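Local atomic coordinates of cysteine synthase (Helicobacter pylori, PDB entry 6AHI), a protein that makes L-cysteine from O-acetyl-L-serine and hydrogen sulfide with pyridoxal phosphate, and acts as an O-acetylserine-dependent cystathionine beta-synthase. Residues E71-N76 with Q106-L111; E242-E247 with A275-Q280. All coordinates share one frame; numbering follows the deposited sequence.

Contact 1: E71-N76 with Q106-L111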
loop_
_atom_site.group_PDB
_atom_site.type_symbol
_atom_site.label_atom_id
_atom_site.label_comp_id
_atom_site.label_asym_id
_atom_site.label_seq_id
_atom_site.Cartn_x
_atom_site.Cartn_y
_atom_site.Cartn_z
ATOM N N GLU A 71 -20.308 -12.683 -3.031
ATOM C CA GLU A 71 -19.267 -13.279 -3.876
ATOM C C GLU A 71 -18.434 -14.278 -3.074
ATOM O O GLU A 71 -18.010 -13.976 -1.964
ATOM C CB GLU A 71 -18.395 -12.181 -4.489
ATOM C CG GLU A 71 -17.382 -12.664 -5.511
ATOM C CD GLU A 71 -17.914 -13.334 -6.773
ATOM O OE1 GLU A 71 -19.133 -13.697 -6.814
ATOM O OE2 GLU A 71 -17.097 -13.510 -7.725
ATOM N N PRO A 72 -18.156 -15.500 -3.604
ATOM C CA PRO A 72 -17.092 -16.348 -3.061
ATOM C C PRO A 72 -15.725 -15.807 -3.509
ATOM O O PRO A 72 -15.573 -15.413 -4.657
ATOM C CB PRO A 72 -17.395 -17.719 -3.687
ATOM C CG PRO A 72 -17.964 -17.347 -5.040
ATOM C CD PRO A 72 -18.823 -16.125 -4.759
ATOM N N THR A 73 -14.750 -15.750 -2.601
ATOM C CA THR A 73 -13.443 -15.169 -2.937
ATOM C C THR A 73 -12.398 -15.740 -1.981
ATOM O O THR A 73 -12.713 -16.132 -0.897
ATOM C CB THR A 73 -13.477 -13.625 -2.957
ATOM O OG1 THR A 73 -12.178 -13.038 -3.062
ATOM C CG2 THR A 73 -14.103 -13.031 -1.721
ATOM N N ALA A 74 -11.161 -15.831 -2.464
ATOM C CA ALA A 74 -9.998 -16.152 -1.644
ATOM C C ALA A 74 -9.275 -14.855 -1.253
ATOM O O ALA A 74 -8.202 -14.922 -0.654
ATOM C CB ALA A 74 -9.094 -17.137 -2.371
ATOM N N GLY A 75 -9.854 -13.685 -1.570
ATOM C CA GLY A 75 -9.505 -12.482 -0.804
ATOM C C GLY A 75 -9.655 -11.170 -1.563
ATOM O O GLY A 75 -10.429 -10.277 -1.117
ATOM N N ASN A 76 -8.893 -11.014 -2.655
ATOM C CA ASN A 76 -8.670 -9.674 -3.251
ATOM C C ASN A 76 -9.961 -9.145 -3.878
ATOM O O ASN A 76 -10.233 -7.953 -3.823
ATOM C CB ASN A 76 -7.502 -9.631 -4.249
ATOM C CG ASN A 76 -6.149 -9.659 -3.569
ATOM O OD1 ASN A 76 -6.001 -9.128 -2.468
ATOM N ND2 ASN A 76 -5.173 -10.311 -4.184
ATOM N N GLN A 106 -9.665 -9.960 7.366
ATOM C CA GLN A 106 -9.688 -8.859 8.330
ATOM C C GLN A 106 -10.003 -7.541 7.579
ATOM O O GLN A 106 -10.781 -6.724 8.046
ATOM C CB GLN A 106 -8.320 -8.701 9.009
ATOM C CG GLN A 106 -8.222 -9.071 10.481
ATOM C CD GLN A 106 -7.126 -8.260 11.136
ATOM O OE1 GLN A 106 -7.278 -7.069 11.415
ATOM N NE2 GLN A 106 -5.990 -8.896 11.369
ATOM N N ILE A 107 -9.396 -7.369 6.404
ATOM C CA ILE A 107 -9.522 -6.147 5.638
ATOM C C ILE A 107 -10.944 -6.066 5.074
ATOM O O ILE A 107 -11.578 -5.037 5.170
ATOM C CB ILE A 107 -8.435 -6.058 4.550
ATOM C CG1 ILE A 107 -7.055 -5.896 5.171
ATOM C CG2 ILE A 107 -8.747 -4.937 3.595
ATOM C CD1 ILE A 107 -5.946 -6.071 4.216
ATOM N N MET A 108 -11.464 -7.186 4.562
ATOM C CA MET A 108 -12.846 -7.232 4.090
ATOM C C MET A 108 -13.824 -6.766 5.180
ATOM O O MET A 108 -14.745 -5.980 4.915
ATOM C CB MET A 108 -13.236 -8.648 3.642
ATOM C CG MET A 108 -12.812 -8.951 2.248
ATOM S SD MET A 108 -13.248 -10.671 1.792
ATOM C CE MET A 108 -11.623 -11.415 1.906
ATOM N N ARG A 109 -13.627 -7.284 6.374
ATOM C CA ARG A 109 -14.529 -6.967 7.502
ATOM C C ARG A 109 -14.321 -5.496 7.864
ATOM O O ARG A 109 -15.305 -4.813 8.068
ATOM C CB ARG A 109 -14.214 -7.895 8.673
ATOM C CG ARG A 109 -14.827 -9.278 8.533
ATOM C CD ARG A 109 -14.858 -10.026 9.843
ATOM N NE ARG A 109 -13.652 -10.793 10.044
ATOM C CZ ARG A 109 -13.586 -12.115 9.988
ATOM N NH2 ARG A 109 -12.425 -12.718 10.150
ATOM N N ALA A 110 -13.060 -5.073 7.921
ATOM C CA ALA A 110 -12.727 -3.655 8.226
ATOM C C ALA A 110 -13.519 -2.712 7.310
ATOM O O ALA A 110 -14.002 -1.674 7.795
ATOM C CB ALA A 110 -11.242 -3.411 8.160
ATOM N N LEU A 111 -13.722 -3.107 6.045
ATOM C CA LEU A 111 -14.412 -2.284 5.032
ATOM C C LEU A 111 -15.941 -2.422 5.081
ATOM O O LEU A 111 -16.636 -1.887 4.201
ATOM C CB LEU A 111 -13.899 -2.656 3.642
ATOM C CG LEU A 111 -12.443 -2.306 3.370
ATOM C CD1 LEU A 111 -11.926 -3.027 2.145
ATOM C CD2 LEU A 111 -12.254 -0.790 3.228
#
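Met108 meets Gly75 and Thr73 through the far end of its side chain, a good example of a long, unbranched residue bridging the gap between a helix and a neighbouring loop. The two backbones stay well apart, with 7.9 Å between Met108 CA and Gly75 CA. The side chain sets out toward the loop: CB and CG only span the gap, and an extended chi2 (178°) carries SD out to the loop. SD then comes alongside the Thr73 methyl, 4.3 Å from CG2, and passes 4.1 Å from Gly75 O. A bend at chi3 (-104°) turns the terminal methyl onto Gly75, where CE makes van der Waals contacts, 3.4 Å from Gly75 O and 3.6 Å from Gly75 CA. The loop follows strand 68-72 of the parallel, Rossmann-like sheet of this PLP enzyme and leads into helix 76-85, which begins at Asn76. Thr73 OG1 folds the turn into an ST turn, accepting the Gly75 N-H at 2.8 Å with an angle of 151°, and it also takes a weak bond from Gly78 N. Gly75, at the N-cap position, has backbone angles at which a CB would be pressed against the preceding carbonyl oxygen. The next residue, Asn76, turns its CB away from helix 102-110, and its ND2 donates to O3 of the cofactor-lysine adduct at position 46 and to Asp294. Phe94 and Val96 of strand 91-97, together with Ile79 of helix 76-85, also pack against Met108.

Contact 2: E242-E247 with A275-Q280; sequences ETISDE and ALKEAQ
Lys277 lays its aliphatic chain over one face of the flat Glu242 carboxylate, with Lys277 CD 3.8 Å from Glu242 OE2 and 4.0 Å from Glu242 CD. CD sits almost straight above the plane of the group, while Lys277 CB, 4.2 Å from Glu242 OE1, lies over the same face. The setting is an alpha/beta one, in which strand 240-244, outermost in the mixed six-stranded sheet of the chain, is met by helix 266-281. Glu242 reaches the lysine because its CG is anti to the backbone N (chi1 -165°) and its chain bends at chi2. Its polar end has another partner, for OE1 makes a salt bridge with Arg281 of the same helix. Lys277, almost fully extended beyond CG, runs past the carboxylate toward Glu248, with which its NZ forms a salt bridge; the 4.2 Å between Lys277 NZ and Glu242 OE2 is too long for another, though the opposite charges probably still attract. The pair thus illustrates how a lysine can lay its methylenes on one acid and give its ammonium group to a second. Ile244, buried, packs on Val204 and Val273 and presents its delta methyl to the lysine tip to tip, with Ile244 CD1 3.9 Å from Lys277 NZ.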
loop_
_atom_site.group_PDB
_atom_site.type_symbol
_atom_site.label_atom_id
_atom_site.label_comp_id
_atom_site.label_asym_id
_atom_site.label_seq_id
_atom_site.Cartn_x
_atom_site.Cartn_y
_atom_site.Cartn_z
ATOM N N GLU A 242 3.460 -20.598 -19.073
ATOM C CA GLU A 242 4.701 -20.754 -18.377
ATOM C C GLU A 242 4.371 -21.277 -16.966
ATOM O O GLU A 242 3.597 -20.622 -16.243
ATOM C CB GLU A 242 5.434 -19.409 -18.425
ATOM C CG GLU A 242 6.897 -19.489 -18.045
ATOM C CD GLU A 242 7.816 -20.156 -19.065
ATOM O OE1 GLU A 242 7.953 -19.629 -20.168
ATOM O OE2 GLU A 242 8.377 -21.227 -18.740
ATOM N N THR A 243 4.940 -22.434 -16.600
ATOM C CA THR A 243 4.751 -23.052 -15.288
ATOM C C THR A 243 5.938 -22.685 -14.407
ATOM O O THR A 243 7.067 -23.011 -14.742
ATOM C CB THR A 243 4.653 -24.585 -15.350
ATOM O OG1 THR A 243 3.647 -24.957 -16.282
ATOM C CG2 THR A 243 4.335 -25.212 -14.012
ATOM N N ILE A 244 5.665 -22.001 -13.294
ATOM C CA ILE A 244 6.694 -21.498 -12.376
ATOM C C ILE A 244 6.620 -22.286 -11.072
ATOM O O ILE A 244 5.578 -22.381 -10.447
ATOM C CB ILE A 244 6.493 -19.992 -12.142
ATOM C CG1 ILE A 244 6.487 -19.220 -13.461
ATOM C CG2 ILE A 244 7.524 -19.453 -11.174
ATOM C CD1 ILE A 244 7.739 -19.370 -14.277
ATOM N N SER A 245 7.754 -22.853 -10.675
ATOM C CA SER A 245 7.853 -23.528 -9.374
ATOM C C SER A 245 7.716 -22.501 -8.246
ATOM O O SER A 245 8.001 -21.315 -8.428
ATOM C CB SER A 245 9.138 -24.272 -9.277
ATOM O OG SER A 245 10.240 -23.386 -9.237
ATOM N N ASP A 246 7.266 -22.969 -7.082
ATOM C CA ASP A 246 7.201 -22.151 -5.909
ATOM C C ASP A 246 8.596 -21.623 -5.584
ATOM O O ASP A 246 8.725 -20.462 -5.232
ATOM C CB ASP A 246 6.640 -22.923 -4.709
ATOM C CG ASP A 246 5.141 -23.144 -4.785
ATOM O OD1 ASP A 246 4.476 -22.349 -5.485
ATOM O OD2 ASP A 246 4.646 -24.112 -4.144
ATOM N N GLU A 247 9.621 -22.476 -5.681
ATOM C CA GLU A 247 10.983 -22.045 -5.364
ATOM C C GLU A 247 11.368 -20.828 -6.225
ATOM O O GLU A 247 11.906 -19.857 -5.736
ATOM C CB GLU A 247 12.003 -23.166 -5.572
ATOM C CG GLU A 247 13.242 -23.000 -4.708
ATOM C CD GLU A 247 13.102 -23.332 -3.222
ATOM O OE1 GLU A 247 11.998 -23.726 -2.752
ATOM O OE2 GLU A 247 14.121 -23.220 -2.516
ATOM N N ALA A 275 8.106 -13.434 -17.318
ATOM C CA ALA A 275 8.421 -12.347 -18.227
ATOM C C ALA A 275 9.912 -12.365 -18.558
ATOM O O ALA A 275 10.274 -12.050 -19.676
ATOM C CB ALA A 275 7.995 -11.039 -17.631
ATOM N N LEU A 276 10.761 -12.706 -17.588
ATOM C CA LEU A 276 12.204 -12.792 -17.796
ATOM C C LEU A 276 12.536 -13.905 -18.791
ATOM O O LEU A 276 13.348 -13.720 -19.688
ATOM C CB LEU A 276 12.844 -13.043 -16.431
ATOM C CG LEU A 276 14.267 -12.576 -16.211
ATOM C CD1 LEU A 276 14.381 -11.091 -16.557
ATOM C CD2 LEU A 276 14.674 -12.841 -14.758
ATOM N N LYS A 277 11.878 -15.060 -18.649
ATOM C CA LYS A 277 12.031 -16.173 -19.593
ATOM C C LYS A 277 11.571 -15.792 -20.997
ATOM O O LYS A 277 12.273 -16.080 -22.000
ATOM C CB LYS A 277 11.292 -17.410 -19.073
ATOM C CG LYS A 277 11.975 -18.037 -17.864
ATOM C CD LYS A 277 11.262 -19.263 -17.352
ATOM C CE LYS A 277 11.773 -19.643 -15.996
ATOM N NZ LYS A 277 11.100 -20.870 -15.519
ATOM N N GLU A 278 10.453 -15.071 -21.085
ATOM C CA GLU A 278 9.969 -14.607 -22.361
ATOM C C GLU A 278 10.968 -13.592 -22.969
ATOM O O GLU A 278 11.309 -13.716 -24.159
ATOM C CB GLU A 278 8.532 -14.104 -22.227
ATOM C CG GLU A 278 7.971 -13.433 -23.479
ATOM C CD GLU A 278 7.563 -14.329 -24.648
ATOM O OE1 GLU A 278 7.928 -15.517 -24.654
ATOM O OE2 GLU A 278 6.905 -13.811 -25.589
ATOM N N ALA A 279 11.419 -12.595 -22.202
ATOM C CA ALA A 279 12.372 -11.598 -22.749
ATOM C C ALA A 279 13.636 -12.303 -23.272
ATOM O O ALA A 279 14.162 -11.937 -24.324
ATOM C CB ALA A 279 12.751 -10.554 -21.728
ATOM N N GLN A 280 14.074 -13.349 -22.553
ATOM C CA GLN A 280 15.317 -14.030 -22.875
ATOM C C GLN A 280 15.193 -14.828 -24.174
ATOM O O GLN A 280 16.218 -15.109 -24.771
ATOM C CB GLN A 280 15.769 -14.916 -21.712
ATOM C CG GLN A 280 16.445 -14.105 -20.613
ATOM C CD GLN A 280 16.690 -14.906 -19.358
ATOM O OE1 GLN A 280 16.254 -16.044 -19.236
ATOM N NE2 GLN A 280 17.427 -14.323 -18.423
#

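The two contacts lie on opposite sides of the chain's centre, 29 Å apart between their centres and about 15 Å at their nearest atoms. Contact 1 pairs a helix with the loop that leaves strand 68-72 of the four-stranded sheet, contact 2 with strand 240-244 itself, in the six-stranded one. They stand differently to the cofactor. Contact 1 contains Asn76, hydrogen-bonded through its side-chain nitrogen to the cofactor adduct at position 46, whereas in contact 2 the side chain of Ile244 is about 9 Å from that of Ser267, a predicted cofactor-binding residue near the start of the helix that carries Lys277. Residues 106-111 also meet the second subunit; neither segment of contact 2 does.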